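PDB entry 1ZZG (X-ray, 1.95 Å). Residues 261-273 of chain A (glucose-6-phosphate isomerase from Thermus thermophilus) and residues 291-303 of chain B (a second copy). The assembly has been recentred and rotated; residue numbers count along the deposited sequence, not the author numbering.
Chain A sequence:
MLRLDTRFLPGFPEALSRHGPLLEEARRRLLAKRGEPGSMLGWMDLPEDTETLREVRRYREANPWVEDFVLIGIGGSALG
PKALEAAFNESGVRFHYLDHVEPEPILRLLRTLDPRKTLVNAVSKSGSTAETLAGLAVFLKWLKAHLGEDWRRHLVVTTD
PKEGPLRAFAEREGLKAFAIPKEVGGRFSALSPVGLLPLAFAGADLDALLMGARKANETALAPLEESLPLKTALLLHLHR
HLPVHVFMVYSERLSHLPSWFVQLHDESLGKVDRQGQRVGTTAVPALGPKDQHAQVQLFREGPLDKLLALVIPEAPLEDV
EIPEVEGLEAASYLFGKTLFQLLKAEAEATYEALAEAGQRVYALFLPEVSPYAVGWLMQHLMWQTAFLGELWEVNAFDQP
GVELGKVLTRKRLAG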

ATOM      1  N   PHE A 261      -2.372  -9.365  -4.505  1.00 18.29           N
ATOM      2  CA  PHE A 261      -3.617  -9.690  -5.199  1.00 19.60           C
ATOM      3  C   PHE A 261      -3.915  -8.707  -6.322  1.00 19.87           C
ATOM      4  O   PHE A 261      -4.414  -9.090  -7.389  1.00 20.37           O
ATOM      5  CB  PHE A 261      -4.804  -9.704  -4.236  1.00 20.40           C
ATOM      6  CG  PHE A 261      -6.120  -9.932  -4.931  1.00 22.12           C
ATOM      7  CD1 PHE A 261      -6.421 -11.176  -5.488  1.00 21.50           C
ATOM      8  CD2 PHE A 261      -7.017  -8.885  -5.110  1.00 21.40           C
ATOM      9  CE1 PHE A 261      -7.593 -11.369  -6.221  1.00 24.03           C
ATOM     10  CE2 PHE A 261      -8.190  -9.064  -5.840  1.00 24.80           C
ATOM     11  CZ  PHE A 261      -8.478 -10.311  -6.399  1.00 23.65           C
ATOM     12  N   VAL A 262      -3.623  -7.432  -6.083  1.00 20.92           N
ATOM     13  CA  VAL A 262      -3.857  -6.413  -7.095  1.00 21.95           C
ATOM     14  C   VAL A 262      -3.090  -6.738  -8.384  1.00 21.91           C
ATOM     15  O   VAL A 262      -3.648  -6.626  -9.475  1.00 21.05           O
ATOM     16  CB  VAL A 262      -3.483  -5.008  -6.564  1.00 20.75           C
ATOM     17  CG1 VAL A 262      -3.557  -3.984  -7.685  1.00 22.40           C
ATOM     18  CG2 VAL A 262      -4.452  -4.609  -5.456  1.00 19.51           C
ATOM     19  N   GLN A 263      -1.824  -7.143  -8.272  1.00 22.86           N
ATOM     20  CA  GLN A 263      -1.077  -7.504  -9.475  1.00 22.75           C
ATOM     21  C   GLN A 263      -1.682  -8.760 -10.090  1.00 22.43           C
ATOM     22  O   GLN A 263      -1.851  -8.850 -11.305  1.00 22.74           O
ATOM     23  CB  GLN A 263       0.404  -7.793  -9.195  1.00 25.00           C
ATOM     24  CG  GLN A 263       1.050  -8.507 -10.389  1.00 25.99           C
ATOM     25  CD  GLN A 263       2.538  -8.750 -10.256  1.00 31.52           C
ATOM     26  OE1 GLN A 263       3.041  -9.017  -9.171  1.00 34.62           O
ATOM     27  NE2 GLN A 263       3.250  -8.687 -11.378  1.00 31.61           N
ATOM     28  N   LEU A 264      -1.977  -9.746  -9.249  1.00 22.78           N
ATOM     29  CA  LEU A 264      -2.555 -10.993  -9.737  1.00 21.83           C
ATOM     30  C   LEU A 264      -3.835 -10.724 -10.528  1.00 22.32           C
ATOM     31  O   LEU A 264      -3.998 -11.195 -11.653  1.00 21.89           O
ATOM     32  CB  LEU A 264      -2.883 -11.926  -8.571  1.00 22.57           C
ATOM     33  CG  LEU A 264      -3.629 -13.203  -8.986  1.00 23.57           C
ATOM     34  CD1 LEU A 264      -2.713 -14.070  -9.849  1.00 22.44           C
ATOM     35  CD2 LEU A 264      -4.094 -13.970  -7.760  1.00 21.49           C
ATOM     36  N   HIS A 265      -4.740  -9.961  -9.926  1.00 23.22           N
ATOM     37  CA  HIS A 265      -6.020  -9.651 -10.554  1.00 22.16           C
ATOM     38  C   HIS A 265      -5.914  -8.744 -11.785  1.00 22.02           C
ATOM     39  O   HIS A 265      -6.357  -9.108 -12.879  1.00 21.61           O
ATOM     40  CB  HIS A 265      -6.951  -9.006  -9.526  1.00 21.91           C
ATOM     41  CG  HIS A 265      -8.319  -8.709 -10.055  1.00 23.75           C
ATOM     42  ND1 HIS A 265      -9.296  -9.673 -10.176  1.00 24.38           N
ATOM     43  CD2 HIS A 265      -8.862  -7.559 -10.520  1.00 22.52           C
ATOM     44  CE1 HIS A 265     -10.386  -9.129 -10.691  1.00 24.83           C
ATOM     45  NE2 HIS A 265     -10.149  -7.846 -10.909  1.00 22.82           N
ATOM     46  N   ASP A 266      -5.332  -7.565 -11.589  1.00 21.51           N
ATOM     47  CA  ASP A 266      -5.160  -6.565 -12.645  1.00 22.85           C
ATOM     48  C   ASP A 266      -4.389  -7.042 -13.877  1.00 22.51           C
ATOM     49  O   ASP A 266      -4.879  -6.952 -14.994  1.00 22.94           O
ATOM     50  CB  ASP A 266      -4.434  -5.336 -12.085  1.00 21.46           C
ATOM     51  CG  ASP A 266      -5.336  -4.427 -11.270  1.00 23.31           C
ATOM     52  OD1 ASP A 266      -6.439  -4.857 -10.867  1.00 22.67           O
ATOM     53  OD2 ASP A 266      -4.921  -3.271 -11.022  1.00 25.23           O
ATOM     54  N   GLU A 267      -3.171  -7.528 -13.665  1.00 22.35           N
ATOM     55  CA  GLU A 267      -2.336  -7.975 -14.770  1.00 22.98           C
ATOM     56  C   GLU A 267      -2.886  -9.191 -15.506  1.00 23.96           C
ATOM     57  O   GLU A 267      -2.678  -9.336 -16.710  1.00 22.84           O
ATOM     58  CB  GLU A 267      -0.920  -8.262 -14.264  1.00 26.28           C
ATOM     59  CG  GLU A 267       0.158  -7.865 -15.247  1.00 29.68           C
ATOM     60  CD  GLU A 267       1.544  -7.841 -14.630  1.00 30.70           C
ATOM     61  OE1 GLU A 267       2.213  -6.791 -14.729  1.00 30.65           O
ATOM     62  OE2 GLU A 267       1.967  -8.866 -14.054  1.00 26.86           O
ATOM     63  N   SER A 268      -3.592 -10.062 -14.791  1.00 23.24           N
ATOM     64  CA  SER A 268      -4.150 -11.261 -15.406  1.00 24.21           C
ATOM     65  C   SER A 268      -5.421 -11.008 -16.217  1.00 24.42           C
ATOM     66  O   SER A 268      -5.546 -11.477 -17.352  1.00 24.15           O
ATOM     67  CB  SER A 268      -4.464 -12.321 -14.341  1.00 23.20           C
ATOM     68  OG  SER A 268      -3.295 -12.776 -13.679  1.00 25.09           O
ATOM     69  N   LEU A 269      -6.351 -10.253 -15.639  1.00 24.01           N
ATOM     70  CA  LEU A 269      -7.638 -10.003 -16.277  1.00 24.21           C
ATOM     71  C   LEU A 269      -7.855  -8.660 -16.989  1.00 25.54           C
ATOM     72  O   LEU A 269      -8.874  -8.477 -17.664  1.00 26.82           O
ATOM     73  CB  LEU A 269      -8.736 -10.248 -15.235  1.00 23.45           C
ATOM     74  CG  LEU A 269      -8.568 -11.615 -14.546  1.00 23.28           C
ATOM     75  CD1 LEU A 269      -9.543 -11.766 -13.379  1.00 23.69           C
ATOM     76  CD2 LEU A 269      -8.774 -12.723 -15.575  1.00 22.94           C
ATOM     77  N   GLY A 270      -6.923  -7.721 -16.833  1.00 24.41           N
ATOM     78  CA  GLY A 270      -7.041  -6.439 -17.516  1.00 25.24           C
ATOM     79  C   GLY A 270      -6.526  -6.720 -18.914  1.00 25.74           C
ATOM     80  O   GLY A 270      -5.364  -6.452 -19.239  1.00 24.05           O
ATOM     81  N   LYS A 271      -7.401  -7.264 -19.750  1.00 25.74           N
ATOM     82  CA  LYS A 271      -6.999  -7.671 -21.091  1.00 26.28           C
ATOM     83  C   LYS A 271      -8.034  -7.417 -22.173  1.00 27.21           C
ATOM     84  O   LYS A 271      -9.167  -7.036 -21.893  1.00 27.74           O
ATOM     85  CB  LYS A 271      -6.709  -9.178 -21.076  1.00 25.58           C
ATOM     86  CG  LYS A 271      -5.597  -9.614 -20.132  1.00 24.08           C
ATOM     87  CD  LYS A 271      -4.231  -9.432 -20.784  1.00 24.84           C
ATOM     88  CE  LYS A 271      -3.109  -9.698 -19.791  1.00 22.66           C
ATOM     89  NZ  LYS A 271      -3.282 -11.014 -19.122  1.00 23.15           N
ATOM     90  N   VAL A 272      -7.615  -7.653 -23.413  1.00 26.76           N
ATOM     91  CA  VAL A 272      -8.489  -7.544 -24.571  1.00 29.17           C
ATOM     92  C   VAL A 272      -8.989  -8.975 -24.753  1.00 28.65           C
ATOM     93  O   VAL A 272      -8.178  -9.892 -24.935  1.00 29.11           O
ATOM     94  CB  VAL A 272      -7.714  -7.142 -25.840  1.00 29.50           C
ATOM     95  CG1 VAL A 272      -8.659  -7.116 -27.029  1.00 31.39           C
ATOM     96  CG2 VAL A 272      -7.063  -5.782 -25.649  1.00 30.67           C
ATOM     97  N   ASP A 273     -10.303  -9.182 -24.687  1.00 29.13           N
ATOM     98  CA  ASP A 273     -10.829 -10.533 -24.826  1.00 30.85           C
ATOM     99  C   ASP A 273     -10.817 -11.013 -26.275  1.00 32.84           C
ATOM    100  O   ASP A 273     -10.392 -10.286 -27.180  1.00 31.87           O
ATOM    101  CB  ASP A 273     -12.240 -10.649 -24.225  1.00 29.90           C
ATOM    102  CG  ASP A 273     -13.287  -9.865 -24.996  1.00 30.91           C
ATOM    103  OD1 ASP A 273     -13.086  -9.591 -26.197  1.00 30.05           O
ATOM    104  OD2 ASP A 273     -14.329  -9.539 -24.391  1.00 31.07           O
TER
ATOM    105  N   ASP B 291       4.694  -0.398 -10.154  1.00 20.64           N
ATOM    106  CA  ASP B 291       3.355  -0.714 -10.634  1.00 22.23           C
ATOM    107  C   ASP B 291       3.233  -0.850 -12.144  1.00 22.64           C
ATOM    108  O   ASP B 291       2.142  -1.066 -12.677  1.00 21.04           O
ATOM    109  CB  ASP B 291       2.326   0.269 -10.071  1.00 21.88           C
ATOM    110  CG  ASP B 291       1.862  -0.128  -8.673  1.00 24.36           C
ATOM    111  OD1 ASP B 291       1.489  -1.308  -8.497  1.00 26.63           O
ATOM    112  OD2 ASP B 291       1.866   0.719  -7.752  1.00 22.19           O
ATOM    113  N   GLN B 292       4.364  -0.731 -12.832  1.00 23.44           N
ATOM    114  CA  GLN B 292       4.392  -0.941 -14.269  1.00 22.49           C
ATOM    115  C   GLN B 292       4.376  -2.466 -14.359  1.00 24.54           C
ATOM    116  O   GLN B 292       4.118  -3.044 -15.416  1.00 24.83           O
ATOM    117  CB  GLN B 292       5.688  -0.405 -14.878  1.00 24.29           C
ATOM    118  CG  GLN B 292       5.815   1.108 -14.819  1.00 23.72           C
ATOM    119  CD  GLN B 292       7.196   1.597 -15.207  1.00 27.94           C
ATOM    120  OE1 GLN B 292       7.557   2.741 -14.931  1.00 26.50           O
ATOM    121  NE2 GLN B 292       7.974   0.733 -15.853  1.00 26.46           N
ATOM    122  N   HIS B 293       4.655  -3.097 -13.218  1.00 23.27           N
ATOM    123  CA  HIS B 293       4.698  -4.549 -13.095  1.00 23.26           C
ATOM    124  C   HIS B 293       3.564  -5.054 -12.201  1.00 24.47           C
ATOM    125  O   HIS B 293       3.753  -6.001 -11.434  1.00 25.05           O
ATOM    126  CB  HIS B 293       6.034  -4.999 -12.487  1.00 22.87           C
ATOM    127  CG  HIS B 293       7.241  -4.417 -13.157  1.00 23.06           C
ATOM    128  ND1 HIS B 293       7.972  -5.102 -14.104  1.00 21.88           N
ATOM    129  CD2 HIS B 293       7.848  -3.213 -13.010  1.00 22.34           C
ATOM    130  CE1 HIS B 293       8.980  -4.348 -14.510  1.00 22.48           C
ATOM    131  NE2 HIS B 293       8.926  -3.196 -13.862  1.00 23.18           N
ATOM    132  N   ALA B 294       2.397  -4.416 -12.269  1.00 22.09           N
ATOM    133  CA  ALA B 294       1.265  -4.870 -11.469  1.00 23.71           C
ATOM    134  C   ALA B 294      -0.070  -4.285 -11.933  1.00 23.08           C
ATOM    135  O   ALA B 294      -1.029  -5.019 -12.150  1.00 24.45           O
ATOM    136  CB  ALA B 294       1.515  -4.587  -9.981  1.00 23.32           C
ATOM    137  N   GLN B 295      -0.136  -2.971 -12.093  1.00 21.55           N
ATOM    138  CA  GLN B 295      -1.385  -2.342 -12.491  1.00 21.10           C
ATOM    139  C   GLN B 295      -1.426  -1.737 -13.893  1.00 22.01           C
ATOM    140  O   GLN B 295      -2.503  -1.608 -14.485  1.00 22.35           O
ATOM    141  CB  GLN B 295      -1.722  -1.256 -11.466  1.00 21.12           C
ATOM    142  CG  GLN B 295      -1.812  -1.741 -10.026  1.00 20.93           C
ATOM    143  CD  GLN B 295      -2.338  -0.667  -9.089  1.00 21.80           C
ATOM    144  OE1 GLN B 295      -3.506  -0.285  -9.157  1.00 21.79           O
ATOM    145  NE2 GLN B 295      -1.470  -0.171  -8.210  1.00 23.06           N
ATOM    146  N   VAL B 296      -0.269  -1.360 -14.427  1.00 20.24           N
ATOM    147  CA  VAL B 296      -0.235  -0.756 -15.751  1.00 21.95           C
ATOM    148  C   VAL B 296      -0.833  -1.647 -16.843  1.00 22.97           C
ATOM    149  O   VAL B 296      -1.454  -1.143 -17.780  1.00 23.15           O
ATOM    150  CB  VAL B 296       1.198  -0.325 -16.133  1.00 21.29           C
ATOM    151  CG1 VAL B 296       1.248   0.083 -17.591  1.00 23.43           C
ATOM    152  CG2 VAL B 296       1.623   0.863 -15.263  1.00 23.50           C
ATOM    153  N   GLN B 297      -0.659  -2.961 -16.729  1.00 22.54           N
ATOM    154  CA  GLN B 297      -1.236  -3.875 -17.718  1.00 23.54           C
ATOM    155  C   GLN B 297      -2.730  -3.588 -17.861  1.00 23.20           C
ATOM    156  O   GLN B 297      -3.257  -3.523 -18.975  1.00 23.06           O
ATOM    157  CB  GLN B 297      -1.026  -5.329 -17.291  1.00 24.70           C
ATOM    158  CG  GLN B 297      -1.912  -6.347 -18.013  1.00 24.57           C
ATOM    159  CD  GLN B 297      -1.720  -6.347 -19.529  1.00 25.69           C
ATOM    160  OE1 GLN B 297      -0.593  -6.309 -20.025  1.00 25.88           O
ATOM    161  NE2 GLN B 297      -2.827  -6.410 -20.268  1.00 24.23           N
ATOM    162  N   LEU B 298      -3.404  -3.416 -16.726  1.00 23.55           N
ATOM    163  CA  LEU B 298      -4.836  -3.121 -16.702  1.00 23.98           C
ATOM    164  C   LEU B 298      -5.134  -1.733 -17.275  1.00 25.62           C
ATOM    165  O   LEU B 298      -6.114  -1.551 -18.003  1.00 25.02           O
ATOM    166  CB  LEU B 298      -5.370  -3.194 -15.267  1.00 23.61           C
ATOM    167  CG  LEU B 298      -6.787  -2.641 -15.051  1.00 24.45           C
ATOM    168  CD1 LEU B 298      -7.817  -3.512 -15.771  1.00 24.41           C
ATOM    169  CD2 LEU B 298      -7.085  -2.591 -13.555  1.00 23.24           C
ATOM    170  N   PHE B 299      -4.295  -0.756 -16.939  1.00 25.71           N
ATOM    171  CA  PHE B 299      -4.488   0.609 -17.427  1.00 25.60           C
ATOM    172  C   PHE B 299      -4.343   0.634 -18.949  1.00 26.37           C
ATOM    173  O   PHE B 299      -5.021   1.391 -19.643  1.00 28.67           O
ATOM    174  CB  PHE B 299      -3.447   1.568 -16.827  1.00 24.83           C
ATOM    175  CG  PHE B 299      -3.411   1.597 -15.312  1.00 23.40           C
ATOM    176  CD1 PHE B 299      -4.510   1.217 -14.552  1.00 22.47           C
ATOM    177  CD2 PHE B 299      -2.278   2.067 -14.652  1.00 22.90           C
ATOM    178  CE1 PHE B 299      -4.480   1.308 -13.153  1.00 23.81           C
ATOM    179  CE2 PHE B 299      -2.245   2.160 -13.253  1.00 23.03           C
ATOM    180  CZ  PHE B 299      -3.342   1.782 -12.508  1.00 20.53           C
ATOM    181  N   ARG B 300      -3.456  -0.210 -19.459  1.00 25.96           N
ATOM    182  CA  ARG B 300      -3.178  -0.278 -20.890  1.00 28.14           C
ATOM    183  C   ARG B 300      -4.190  -1.029 -21.752  1.00 27.86           C
ATOM    184  O   ARG B 300      -4.536  -0.570 -22.837  1.00 28.55           O
ATOM    185  CB  ARG B 300      -1.792  -0.887 -21.109  1.00 27.52           C
ATOM    186  CG  ARG B 300      -0.639   0.009 -20.663  1.00 29.26           C
ATOM    187  CD  ARG B 300      -0.190   0.912 -21.802  1.00 26.70           C
ATOM    188  NE  ARG B 300       0.400   0.129 -22.887  1.00 28.02           N
ATOM    189  CZ  ARG B 300       0.501   0.547 -24.144  1.00 28.21           C
ATOM    190  NH1 ARG B 300       0.054   1.747 -24.481  1.00 27.09           N
ATOM    191  NH2 ARG B 300       1.034  -0.241 -25.068  1.00 27.57           N
ATOM    192  N   GLU B 301      -4.671  -2.174 -21.282  1.00 28.35           N
ATOM    193  CA  GLU B 301      -5.601  -2.957 -22.086  1.00 28.95           C
ATOM    194  C   GLU B 301      -6.984  -3.142 -21.480  1.00 29.32           C
ATOM    195  O   GLU B 301      -7.879  -3.712 -22.112  1.00 31.46           O
ATOM    196  CB  GLU B 301      -4.969  -4.315 -22.395  1.00 29.00           C
ATOM    197  CG  GLU B 301      -3.539  -4.182 -22.900  1.00 27.16           C
ATOM    198  CD  GLU B 301      -3.071  -5.391 -23.684  1.00 28.98           C
ATOM    199  OE1 GLU B 301      -3.153  -6.519 -23.152  1.00 26.90           O
ATOM    200  OE2 GLU B 301      -2.612  -5.208 -24.836  1.00 29.22           O
ATOM    201  N   GLY B 302      -7.153  -2.663 -20.254  1.00 27.37           N
ATOM    202  CA  GLY B 302      -8.435  -2.772 -19.589  1.00 26.59           C
ATOM    203  C   GLY B 302      -9.319  -1.607 -19.991  1.00 28.10           C
ATOM    204  O   GLY B 302      -8.919  -0.796 -20.828  1.00 26.78           O
ATOM    205  N   PRO B 303     -10.517  -1.484 -19.395  1.00 27.35           N
ATOM    206  CA  PRO B 303     -11.487  -0.420 -19.675  1.00 28.81           C
ATOM    207  C   PRO B 303     -10.930   1.008 -19.578  1.00 30.68           C
ATOM    208  O   PRO B 303     -10.005   1.280 -18.813  1.00 27.93           O
ATOM    209  CB  PRO B 303     -12.583  -0.664 -18.633  1.00 29.59           C
ATOM    210  CG  PRO B 303     -12.493  -2.138 -18.363  1.00 29.42           C
ATOM    211  CD  PRO B 303     -10.998  -2.353 -18.307  1.00 28.47           C
TER
HETATM  212  O   HOH W   1      -5.816  -1.424  -9.596  1.00 23.05           O
HETATM  213  O   HOH W   2       1.585  -4.190 -15.152  1.00 23.75           O
HETATM  214  O   HOH W   3      -4.670  -8.426 -24.125  1.00 27.77           O

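In chain A, residues 261-269 are helical, and Gly A270 is the first to leave helical phi/psi. In chain B, a helix spans 296-301, and Gly B302 is the first to leave. The two helices run in roughly the same direction, 28° apart, with axes 7.5 Å apart at closest approach. The backbones come close at two points. The CA atoms of Gln A263 and Ala B294 are 4.0 Å apart, and those of Gly A270 and Leu B298 are 4.1 Å apart. Gly A270 CA lies 3.5 Å from Leu B298 CD1. A CB on this glycine would clash with that methyl group.

One direct hydrogen bond joins the stretches. Gln B297 NE2 donates to Gly A270 O at 2.7 Å, and the angle of 173° is nearly linear. Gln B297 NE2 also donates to Glu B301 OE1 at 2.9 Å, within its own helix. The side chain of Gln B297 packs on Glu A267 as well, with its CG 3.3 Å from Glu A267 O.

Gln A263 NE2 donates to Glu A267 OE2 at 3.0 Å. Gln A263 NE2 also lies 2.7 Å from His B293 O, but the angle is too poor for a hydrogen bond. Gln A263 CB touches Ala B294 CB at 3.5 Å. Ala B294 O lies 3.4 Å from Asp A266 CB and has no polar partner in the model.

Waters extend the polar contact. Water 2 donates to Glu A267 OE1 (2.7 Å) and Gln B292 O (2.8 Å), and accepts from Gln B297 N (3.0 Å). Water 3 links Val A272 N (3.1 Å) to Glu B301 OE1 (2.6 Å). Water 1 lies between Asp A266 OD2 (2.5 Å) and Gln B295 OE1 (2.6 Å). Nonpolar packing adds Val A262 CG1 against Gln B295 CG at 3.7 Å.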